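Local coordinates for erythrocyte membrane protein 1 (Plasmodium falciparum, PDB 2XU0) that probably binds host cell-surface receptors through its N-terminal NTS-DBL1 region, one adhesion domain of a much longer membrane protein of the malaria parasite, at residues Y98-N103 with N142-D147; R314-W319 with D430-L435; K335-D340 with Q374-K379. The protein carries 10 engineered substitutions. All blocks are in the same frame, centred on the assembly; numbering follows the deposited sequence.

In the fold
The three contacts illustrate how chemistry follows place in a helical adhesion domain. Interaction 1 lies at the surface and joins two loop segments by a single salt bridge. Interaction 2 is buried, its centre about 11 Å from the centre of the chain, and is wholly apolar: two phenylalanines and a leucine between helices. Interaction 3, its centre about 29 Å from that point, is mixed, with two half-cystines from different disulfides beside a partly exposed pair of longer polar side chains. Helix 311-338 serves both interaction 2 and interaction 3, the first near its start, the second at its end. Interaction 3 is nested in the chain loop that interaction 2 closes, whereas interaction 1 precedes both.

Interaction 1. Residues Y98-N103 with N142-D147; sequences YGREQN and NLEFLD
Arg100 and Glu144 reach for each other from opposite directions, and their salt bridge is the whole of the contact between 98-103 and 142-147. The second segment opens within a 3-10 turn that begins earlier in the chain. Asn142 fastens that turn to helix 154-175: its OD1 is hydrogen-bonded to Thr164 OG1 and its ND2 to the backbone oxygen of Asn160. Leu143, next in line, is buried against the same helix and against Val217. Glu144 then turns its side chain toward Arg100. CG lies beside the backbone N (chi1 -61°) and the chain is extended beyond it, which takes the carboxylate out to the guanidinium. There OE2 accepts a hydrogen bond from Arg100 NH2 at 2.7 Å, met nearly head-on to its C-O bond. The N-H...O angle is 134°, a clearly bent bond, and the oxygen stands slightly out of the guanidinium plane, while the carboxylate itself is turned 39° from that plane. A kink at chi2 of Arg100 swings the guanidinium toward this acid. The same NH2 also forms a salt bridge with Asp140 OD1, and NE makes a weak hydrogen bond to Ile138 O, so the group is gripped at several points and its rotation is probably restricted. Phe145 follows, its N donating to Asn142 O at 3.3 Å; that oxygen also lies at the edge of the phenyl ring, in its plane. Leu146 goes back into the interior, against Asn160 and Val224. The salt bridge thus lies on the outer side of the Duffy-binding-like domain, joining the loop before helix 133-136 to the loop after it, with the second loop resting on helices 154-175 and 216-231.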
loop_
_atom_site.group_PDB
_atom_site.type_symbol
_atom_site.label_atom_id
_atom_site.label_comp_id
_atom_site.label_asym_id
_atom_site.label_seq_id
_atom_site.Cartn_x
_atom_site.Cartn_y
_atom_site.Cartn_z
ATOM N N TYR A 98 11.176 -10.367 -14.195
ATOM C CA TYR A 98 12.203 -9.908 -15.134
ATOM C C TYR A 98 11.948 -8.484 -15.597
ATOM O O TYR A 98 10.842 -8.155 -16.042
ATOM C CB TYR A 98 12.311 -10.852 -16.346
ATOM C CG TYR A 98 13.282 -10.372 -17.404
ATOM C CD1 TYR A 98 14.652 -10.313 -17.148
ATOM C CD2 TYR A 98 12.829 -9.952 -18.654
ATOM C CE1 TYR A 98 15.551 -9.870 -18.119
ATOM C CE2 TYR A 98 13.718 -9.487 -19.625
ATOM C CZ TYR A 98 15.080 -9.465 -19.357
ATOM O OH TYR A 98 15.962 -9.023 -20.308
ATOM N N GLY A 99 12.996 -7.675 -15.512
ATOM C CA GLY A 99 12.970 -6.275 -15.905
ATOM C C GLY A 99 12.501 -5.382 -14.780
ATOM O O GLY A 99 12.583 -4.155 -14.874
ATOM N N ARG A 100 12.031 -5.996 -13.690
ATOM C CA ARG A 100 11.544 -5.238 -12.554
ATOM C C ARG A 100 12.584 -4.969 -11.515
ATOM O O ARG A 100 13.364 -5.849 -11.148
ATOM C CB ARG A 100 10.266 -5.837 -11.963
ATOM C CG ARG A 100 9.031 -5.398 -12.745
ATOM C CD ARG A 100 8.528 -6.556 -13.537
ATOM N NE ARG A 100 7.420 -6.216 -14.427
ATOM C CZ ARG A 100 7.565 -5.964 -15.722
ATOM N NH1 ARG A 100 8.777 -5.901 -16.261
ATOM N NH2 ARG A 100 6.502 -5.771 -16.489
ATOM N N GLU A 101 12.597 -3.722 -11.056
ATOM C CA GLU A 101 13.476 -3.229 -10.016
ATOM C C GLU A 101 13.054 -3.884 -8.710
ATOM O O GLU A 101 11.874 -4.176 -8.513
ATOM C CB GLU A 101 13.333 -1.698 -9.884
ATOM C CG GLU A 101 13.751 -0.899 -11.114
ATOM C CD GLU A 101 13.558 0.605 -11.013
ATOM O OE1 GLU A 101 13.870 1.186 -9.946
ATOM O OE2 GLU A 101 13.110 1.208 -12.015
ATOM N N GLN A 102 14.020 -4.148 -7.844
ATOM C CA GLN A 102 13.786 -4.714 -6.519
ATOM C C GLN A 102 13.965 -3.557 -5.555
ATOM O O GLN A 102 13.979 -2.416 -6.012
ATOM C CB GLN A 102 14.720 -5.921 -6.228
ATOM C CG GLN A 102 16.236 -5.666 -6.394
ATOM C CD GLN A 102 16.711 -5.712 -7.830
ATOM O OE1 GLN A 102 16.412 -6.645 -8.590
ATOM N NE2 GLN A 102 17.464 -4.697 -8.230
ATOM N N ASN A 103 14.120 -3.810 -4.262
ATOM C CA ASN A 103 14.242 -2.746 -3.263
ATOM C C ASN A 103 12.998 -1.842 -3.216
ATOM O O ASN A 103 13.089 -0.642 -2.963
ATOM C CB ASN A 103 15.582 -1.970 -3.341
ATOM C CG ASN A 103 16.602 -2.427 -2.325
ATOM O OD1 ASN A 103 17.621 -3.044 -2.668
ATOM N ND2 ASN A 103 16.337 -2.156 -1.047
ATOM N N ASN A 142 5.017 -11.800 -17.159
ATOM C CA ASN A 142 4.466 -12.949 -17.883
ATOM C C ASN A 142 3.116 -12.659 -18.499
ATOM O O ASN A 142 2.758 -13.274 -19.521
ATOM C CB ASN A 142 4.373 -14.163 -16.947
ATOM C CG ASN A 142 3.455 -13.975 -15.768
ATOM O OD1 ASN A 142 3.624 -13.064 -14.935
ATOM N ND2 ASN A 142 2.459 -14.830 -15.685
ATOM N N LEU A 143 2.352 -11.712 -17.888
ATOM C CA LEU A 143 1.043 -11.306 -18.395
ATOM C C LEU A 143 1.165 -10.426 -19.651
ATOM O O LEU A 143 0.147 -10.154 -20.277
ATOM C CB LEU A 143 0.160 -10.642 -17.309
ATOM C CG LEU A 143 -0.090 -11.413 -15.982
ATOM C CD1 LEU A 143 -1.134 -10.700 -15.133
ATOM C CD2 LEU A 143 -0.552 -12.854 -16.241
ATOM N N GLU A 144 2.404 -10.040 -20.055
ATOM C CA GLU A 144 2.652 -9.269 -21.299
ATOM C C GLU A 144 2.728 -10.212 -22.523
ATOM O O GLU A 144 2.965 -9.757 -23.640
ATOM C CB GLU A 144 3.955 -8.460 -21.207
ATOM C CG GLU A 144 4.010 -7.422 -20.096
ATOM C CD GLU A 144 5.245 -6.547 -20.125
ATOM O OE1 GLU A 144 5.735 -6.248 -21.238
ATOM O OE2 GLU A 144 5.732 -6.168 -19.035
ATOM N N PHE A 145 2.486 -11.523 -22.300
ATOM C CA PHE A 145 2.573 -12.606 -23.281
ATOM C C PHE A 145 1.333 -13.487 -23.247
ATOM O O PHE A 145 1.422 -14.720 -23.213
ATOM C CB PHE A 145 3.865 -13.424 -23.013
ATOM C CG PHE A 145 5.107 -12.565 -23.067
ATOM C CD1 PHE A 145 5.713 -12.265 -24.283
ATOM C CD2 PHE A 145 5.646 -12.022 -21.909
ATOM C CE1 PHE A 145 6.837 -11.437 -24.335
ATOM C CE2 PHE A 145 6.755 -11.181 -21.965
ATOM C CZ PHE A 145 7.358 -10.913 -23.175
ATOM N N LEU A 146 0.165 -12.838 -23.265
ATOM C CA LEU A 146 -1.136 -13.485 -23.226
ATOM C C LEU A 146 -1.768 -13.509 -24.615
ATOM O O LEU A 146 -2.654 -14.326 -24.864
ATOM C CB LEU A 146 -2.035 -12.739 -22.224
ATOM C CG LEU A 146 -2.256 -13.308 -20.795
ATOM C CD1 LEU A 146 -1.079 -14.143 -20.283
ATOM C CD2 LEU A 146 -2.573 -12.186 -19.817
ATOM N N ASP A 147 -1.325 -12.612 -25.516
ATOM C CA ASP A 147 -1.837 -12.557 -26.880
ATOM C C ASP A 147 -1.030 -13.557 -27.715
ATOM O O ASP A 147 0.016 -13.215 -28.279
ATOM C CB ASP A 147 -1.765 -11.124 -27.449
ATOM C CG ASP A 147 -2.558 -10.870 -28.725
ATOM O OD1 ASP A 147 -3.187 -11.826 -29.243
ATOM O OD2 ASP A 147 -2.558 -9.716 -29.201
#

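Interaction 2. Residues R314-W319 with D430-L435; sequences RWFEEW and DKFLNL
Phe316 of helix 311-338 and Phe432 of helix 429-437 point at each other across a buried interface and form its aromatic component. Both side chains hold CG anti to the backbone N (chi1 -165° and -178°), which directs the two rings into the interface between the helices, where they slide past one another in opposite directions. Their centroids are 5.9 Å apart and the planes meet at 36°, an oblique pairing. One corner of Phe432 does the touching: its CE2 sits 3.8 Å from Phe316 CD2 and 4.0 Å from Phe316 CE2.

The aliphatic component comes from Leu433. Although its CB does not aim at the other helix, the CD2 branch closes in and reaches 4.2 Å from Phe316 CZ. Phe432 meets the CD2-CE2 side of the Phe316 ring and Leu433 its CZ end, so adjacent residues of one helix turn contact different atoms of the same ring.

Polar groups on the first helix are occupied by other partners: Arg314 forms salt bridges with Asp198 and Asp201, Glu317 with Arg194. On the second helix, Phe432 also stacks on Tyr398 of helix 371-407, while Phe316 rests on Gln394 of that same helix. Three helices therefore converge here, and the contact is a hydrophobic core junction of the predominantly helical Duffy-binding-like fold, where short helix 429-437 packs against the two long helices of the C-terminal subdomain.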
loop_
_atom_site.group_PDB
_atom_site.type_symbol
_atom_site.label_atom_id
_atom_site.label_comp_id
_atom_site.label_asym_id
_atom_site.label_seq_id
_atom_site.Cartn_x
_atom_site.Cartn_y
_atom_site.Cartn_z
ATOM N N ARG A 314 -6.670 2.206 -1.100
ATOM C CA ARG A 314 -5.626 1.244 -0.728
ATOM C C ARG A 314 -4.261 1.897 -0.884
ATOM O O ARG A 314 -3.446 1.752 -0.008
ATOM C CB ARG A 314 -5.652 0.035 -1.656
ATOM C CG ARG A 314 -6.902 -0.812 -1.552
ATOM C CD ARG A 314 -6.691 -2.149 -2.218
ATOM N NE ARG A 314 -5.950 -2.111 -3.492
ATOM C CZ ARG A 314 -6.481 -2.358 -4.683
ATOM N NH1 ARG A 314 -7.787 -2.531 -4.813
ATOM N NH2 ARG A 314 -5.720 -2.366 -5.762
ATOM N N TRP A 315 -4.025 2.631 -1.989
ATOM C CA TRP A 315 -2.732 3.275 -2.213
ATOM C C TRP A 315 -2.428 4.385 -1.240
ATOM O O TRP A 315 -1.280 4.525 -0.838
ATOM C CB TRP A 315 -2.598 3.790 -3.651
ATOM C CG TRP A 315 -2.517 2.729 -4.721
ATOM C CD1 TRP A 315 -2.358 1.377 -4.553
ATOM C CD2 TRP A 315 -2.373 2.981 -6.133
ATOM N NE1 TRP A 315 -2.227 0.763 -5.789
ATOM C CE2 TRP A 315 -2.198 1.728 -6.770
ATOM C CE3 TRP A 315 -2.381 4.149 -6.920
ATOM C CZ2 TRP A 315 -2.079 1.611 -8.172
ATOM C CZ3 TRP A 315 -2.296 4.029 -8.306
ATOM C CH2 TRP A 315 -2.158 2.775 -8.919
ATOM N N PHE A 316 -3.453 5.171 -0.856
ATOM C CA PHE A 316 -3.292 6.262 0.080
ATOM C C PHE A 316 -3.027 5.671 1.483
ATOM O O PHE A 316 -2.224 6.219 2.225
ATOM C CB PHE A 316 -4.576 7.149 0.037
ATOM C CG PHE A 316 -4.534 8.527 0.663
ATOM C CD1 PHE A 316 -3.342 9.053 1.168
ATOM C CD2 PHE A 316 -5.698 9.295 0.776
ATOM C CE1 PHE A 316 -3.306 10.334 1.747
ATOM C CE2 PHE A 316 -5.670 10.557 1.384
ATOM C CZ PHE A 316 -4.473 11.082 1.843
ATOM N N GLU A 317 -3.685 4.549 1.836
ATOM C CA GLU A 317 -3.470 3.894 3.135
ATOM C C GLU A 317 -2.021 3.344 3.179
ATOM O O GLU A 317 -1.339 3.492 4.184
ATOM C CB GLU A 317 -4.517 2.772 3.370
ATOM C CG GLU A 317 -4.379 2.042 4.693
ATOM C CD GLU A 317 -3.347 0.928 4.766
ATOM O OE1 GLU A 317 -2.939 0.402 3.705
ATOM O OE2 GLU A 317 -2.915 0.609 5.896
ATOM N N GLU A 318 -1.546 2.752 2.090
ATOM C CA GLU A 318 -0.157 2.258 2.047
ATOM C C GLU A 318 0.826 3.433 2.024
ATOM O O GLU A 318 1.903 3.361 2.631
ATOM C CB GLU A 318 0.041 1.394 0.815
ATOM C CG GLU A 318 1.407 0.731 0.718
ATOM C CD GLU A 318 1.504 -0.206 -0.459
ATOM O OE1 GLU A 318 0.499 -0.337 -1.196
ATOM O OE2 GLU A 318 2.560 -0.861 -0.612
ATOM N N TRP A 319 0.435 4.547 1.369
ATOM C CA TRP A 319 1.291 5.733 1.318
ATOM C C TRP A 319 1.557 6.204 2.734
ATOM O O TRP A 319 2.705 6.462 3.096
ATOM C CB TRP A 319 0.660 6.856 0.470
ATOM C CG TRP A 319 1.485 8.113 0.449
ATOM C CD1 TRP A 319 2.443 8.444 -0.467
ATOM C CD2 TRP A 319 1.510 9.144 1.449
ATOM N NE1 TRP A 319 3.043 9.630 -0.117
ATOM C CE2 TRP A 319 2.492 10.085 1.054
ATOM C CE3 TRP A 319 0.748 9.407 2.602
ATOM C CZ2 TRP A 319 2.740 11.255 1.777
ATOM C CZ3 TRP A 319 1.043 10.529 3.359
ATOM C CH2 TRP A 319 2.042 11.432 2.953
ATOM N N ASP A 430 -11.358 15.129 6.854
ATOM C CA ASP A 430 -10.878 15.163 8.230
ATOM C C ASP A 430 -11.141 13.822 8.930
ATOM O O ASP A 430 -10.227 13.318 9.574
ATOM C CB ASP A 430 -11.527 16.317 9.015
ATOM C CG ASP A 430 -11.537 17.671 8.309
ATOM O OD1 ASP A 430 -12.088 17.756 7.175
ATOM O OD2 ASP A 430 -11.063 18.661 8.915
ATOM N N LYS A 431 -12.355 13.218 8.772
ATOM C CA LYS A 431 -12.652 11.916 9.391
ATOM C C LYS A 431 -11.831 10.787 8.754
ATOM O O LYS A 431 -11.401 9.885 9.455
ATOM C CB LYS A 431 -14.158 11.592 9.393
ATOM C CG LYS A 431 -15.029 12.684 10.012
ATOM C CD LYS A 431 -14.855 12.850 11.526
ATOM C CE LYS A 431 -15.361 14.195 11.999
ATOM N NZ LYS A 431 -15.453 14.267 13.482
ATOM N N PHE A 432 -11.603 10.847 7.438
ATOM C CA PHE A 432 -10.786 9.856 6.751
ATOM C C PHE A 432 -9.307 9.995 7.159
ATOM O O PHE A 432 -8.623 8.980 7.270
ATOM C CB PHE A 432 -10.993 9.884 5.207
ATOM C CG PHE A 432 -10.165 8.812 4.528
ATOM C CD1 PHE A 432 -10.629 7.506 4.439
ATOM C CD2 PHE A 432 -8.897 9.101 4.023
ATOM C CE1 PHE A 432 -9.827 6.496 3.891
ATOM C CE2 PHE A 432 -8.106 8.100 3.467
ATOM C CZ PHE A 432 -8.576 6.800 3.402
ATOM N N LEU A 433 -8.821 11.240 7.394
ATOM C CA LEU A 433 -7.450 11.481 7.819
ATOM C C LEU A 433 -7.158 10.918 9.218
ATOM O O LEU A 433 -6.043 10.443 9.444
ATOM C CB LEU A 433 -6.995 12.960 7.678
ATOM C CG LEU A 433 -6.866 13.509 6.241
ATOM C CD1 LEU A 433 -6.487 14.999 6.243
ATOM C CD2 LEU A 433 -5.829 12.755 5.436
ATOM N N ASN A 434 -8.175 10.891 10.102
ATOM C CA ASN A 434 -8.107 10.297 11.446
ATOM C C ASN A 434 -7.832 8.807 11.322
ATOM O O ASN A 434 -7.099 8.273 12.133
ATOM C CB ASN A 434 -9.438 10.471 12.225
ATOM C CG ASN A 434 -9.850 11.874 12.593
ATOM O OD1 ASN A 434 -11.038 12.153 12.794
ATOM N ND2 ASN A 434 -8.895 12.780 12.747
ATOM N N LEU A 435 -8.399 8.138 10.305
ATOM C CA LEU A 435 -8.154 6.704 10.065
ATOM C C LEU A 435 -6.670 6.472 9.713
ATOM O O LEU A 435 -6.078 5.481 10.163
ATOM C CB LEU A 435 -9.048 6.177 8.926
ATOM C CG LEU A 435 -10.573 6.290 9.091
ATOM C CD1 LEU A 435 -11.306 5.571 7.943
ATOM C CD2 LEU A 435 -11.055 5.839 10.484
#

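Interaction 3. Residues K335-D340 with Q374-K379; sequences KKECRD and QDQCIK
Cys338 and Cys377 meet through their sulfur atoms, SG to SG at 3.7 Å, yet they are not bonded to each other. Cys338 forms a disulfide with Cys373, and Cys377 forms one with Cys467. The approach is thus a van der Waals contact between two neighbouring disulfides. Both residues are buried, and their matching rotamers, with SG beside the backbone N, bring the two sulfurs together.

Helices 311-338 and 371-407 run antiparallel here, as the two long helices of the C-terminal subdomain in the Duffy-binding-like fold. The Cys338-Cys373 bond ties the end of the first to the beginning of the second, and Cys377, one turn further along, links the pair to the distant chain around Cys467.

Beside the sulfurs, the side chains of Glu337 and Gln376 cross obliquely, their CB and CG carbons lying together. Amide NE2 of Gln376 rests against Glu337 CG at 3.8 Å, a van der Waals contact, with Gln376 CG 3.9 Å from the same Glu337 CG and CB to CB of the two residues at 4.1 Å. Both chains bend at chi2, and the carboxylate and amide planes stand 72° apart. The carboxylate also makes long, weak ion pairs with Lys333 and Arg372.

Backbone bonds mark the helix end. Lys335 O accepts from both Cys338 N (3.1 Å) and Arg339 N (2.8 Å). Arg339 then leaves helical geometry and enters short strand 339-340, which pairs antiparallel with 345-346.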
loop_
_atom_site.group_PDB
_atom_site.type_symbol
_atom_site.label_atom_id
_atom_site.label_comp_id
_atom_site.label_asym_id
_atom_site.label_seq_id
_atom_site.Cartn_x
_atom_site.Cartn_y
_atom_site.Cartn_z
ATOM N N LYS A 335 19.071 11.919 14.037
ATOM C CA LYS A 335 19.464 11.925 15.434
ATOM C C LYS A 335 20.944 11.521 15.608
ATOM O O LYS A 335 21.657 12.217 16.329
ATOM C CB LYS A 335 18.529 11.063 16.309
ATOM C CG LYS A 335 18.691 11.371 17.793
ATOM C CD LYS A 335 17.884 10.483 18.713
ATOM C CE LYS A 335 18.072 10.967 20.136
ATOM N NZ LYS A 335 17.104 10.357 21.091
ATOM N N LYS A 336 21.421 10.459 14.924
ATOM C CA LYS A 336 22.832 10.053 15.056
ATOM C C LYS A 336 23.855 11.104 14.600
ATOM O O LYS A 336 24.960 11.134 15.132
ATOM C CB LYS A 336 23.120 8.641 14.512
ATOM C CG LYS A 336 23.274 8.527 13.001
ATOM C CD LYS A 336 23.723 7.124 12.577
ATOM C CE LYS A 336 25.225 6.934 12.545
ATOM N NZ LYS A 336 25.592 5.562 12.104
ATOM N N GLU A 337 23.463 12.001 13.675
ATOM C CA GLU A 337 24.309 13.088 13.191
ATOM C C GLU A 337 24.093 14.406 13.963
ATOM O O GLU A 337 24.897 15.322 13.795
ATOM C CB GLU A 337 24.068 13.338 11.682
ATOM C CG GLU A 337 24.242 12.111 10.794
ATOM C CD GLU A 337 25.567 11.380 10.909
ATOM O OE1 GLU A 337 26.627 12.039 10.800
ATOM O OE2 GLU A 337 25.540 10.142 11.099
ATOM N N CYS A 338 23.007 14.516 14.767
ATOM C CA CYS A 338 22.647 15.760 15.461
ATOM C C CYS A 338 22.716 15.749 16.969
ATOM O O CYS A 338 23.020 16.786 17.563
ATOM C CB CYS A 338 21.279 16.255 14.992
ATOM S SG CYS A 338 21.209 16.666 13.233
ATOM N N ARG A 339 22.278 14.648 17.586
ATOM C CA ARG A 339 22.174 14.551 19.034
ATOM C C ARG A 339 22.646 13.200 19.530
ATOM O O ARG A 339 22.131 12.154 19.119
ATOM C CB ARG A 339 20.719 14.807 19.487
ATOM C CG ARG A 339 20.584 15.534 20.831
ATOM C CD ARG A 339 19.937 16.891 20.634
ATOM N NE ARG A 339 18.567 16.946 21.152
ATOM C CZ ARG A 339 17.649 17.826 20.757
ATOM N NH1 ARG A 339 17.935 18.719 19.816
ATOM N NH2 ARG A 339 16.431 17.808 21.287
ATOM N N ASP A 340 23.643 13.247 20.417
ATOM C CA ASP A 340 24.217 12.118 21.151
ATOM C C ASP A 340 24.664 12.727 22.496
ATOM O O ASP A 340 25.809 13.180 22.629
ATOM C CB ASP A 340 25.380 11.449 20.374
ATOM C CG ASP A 340 25.773 10.064 20.879
ATOM O OD1 ASP A 340 25.685 9.827 22.111
ATOM O OD2 ASP A 340 26.191 9.225 20.047
ATOM N N GLN A 374 23.755 19.534 9.793
ATOM C CA GLN A 374 23.245 20.413 8.738
ATOM C C GLN A 374 22.938 19.613 7.449
ATOM O O GLN A 374 21.823 19.705 6.945
ATOM C CB GLN A 374 24.217 21.581 8.468
ATOM C CG GLN A 374 23.686 22.606 7.468
ATOM C CD GLN A 374 24.629 23.757 7.229
ATOM O OE1 GLN A 374 24.228 24.913 7.284
ATOM N NE2 GLN A 374 25.895 23.474 6.930
ATOM N N ASP A 375 23.888 18.783 6.982
ATOM C CA ASP A 375 23.750 17.947 5.780
ATOM C C ASP A 375 22.610 16.909 5.884
ATOM O O ASP A 375 21.900 16.685 4.898
ATOM C CB ASP A 375 25.080 17.252 5.438
ATOM C CG ASP A 375 26.286 18.179 5.333
ATOM O OD1 ASP A 375 26.103 19.363 4.946
ATOM O OD2 ASP A 375 27.409 17.727 5.645
ATOM N N GLN A 376 22.449 16.272 7.067
ATOM C CA GLN A 376 21.400 15.285 7.301
ATOM C C GLN A 376 20.026 15.971 7.385
ATOM O O GLN A 376 19.044 15.461 6.849
ATOM C CB GLN A 376 21.706 14.461 8.561
ATOM C CG GLN A 376 21.175 13.025 8.521
ATOM C CD GLN A 376 21.609 12.247 7.298
ATOM O OE1 GLN A 376 20.818 11.991 6.383
ATOM N NE2 GLN A 376 22.875 11.863 7.255
ATOM N N CYS A 377 19.981 17.154 8.004
ATOM C CA CYS A 377 18.771 17.961 8.145
ATOM C C CYS A 377 18.254 18.450 6.797
ATOM O O CYS A 377 17.057 18.322 6.543
ATOM C CB CYS A 377 18.986 19.099 9.130
ATOM S SG CYS A 377 19.164 18.544 10.849
ATOM N N ILE A 378 19.172 18.909 5.906
ATOM C CA ILE A 378 18.892 19.370 4.539
ATOM C C ILE A 378 18.252 18.221 3.751
ATOM O O ILE A 378 17.189 18.417 3.166
ATOM C CB ILE A 378 20.178 19.915 3.840
ATOM C CG1 ILE A 378 20.679 21.260 4.458
ATOM C CG2 ILE A 378 20.048 19.961 2.302
ATOM C CD1 ILE A 378 20.123 22.598 3.899
ATOM N N LYS A 379 18.889 17.029 3.771
ATOM C CA LYS A 379 18.421 15.811 3.129
ATOM C C LYS A 379 17.039 15.345 3.670
ATOM O O LYS A 379 16.160 14.963 2.878
ATOM C CB LYS A 379 19.450 14.690 3.312
ATOM C CG LYS A 379 20.405 14.506 2.138
ATOM C CD LYS A 379 21.594 13.609 2.513
ATOM C CE LYS A 379 21.358 12.142 2.226
ATOM N NZ LYS A 379 22.465 11.296 2.748
#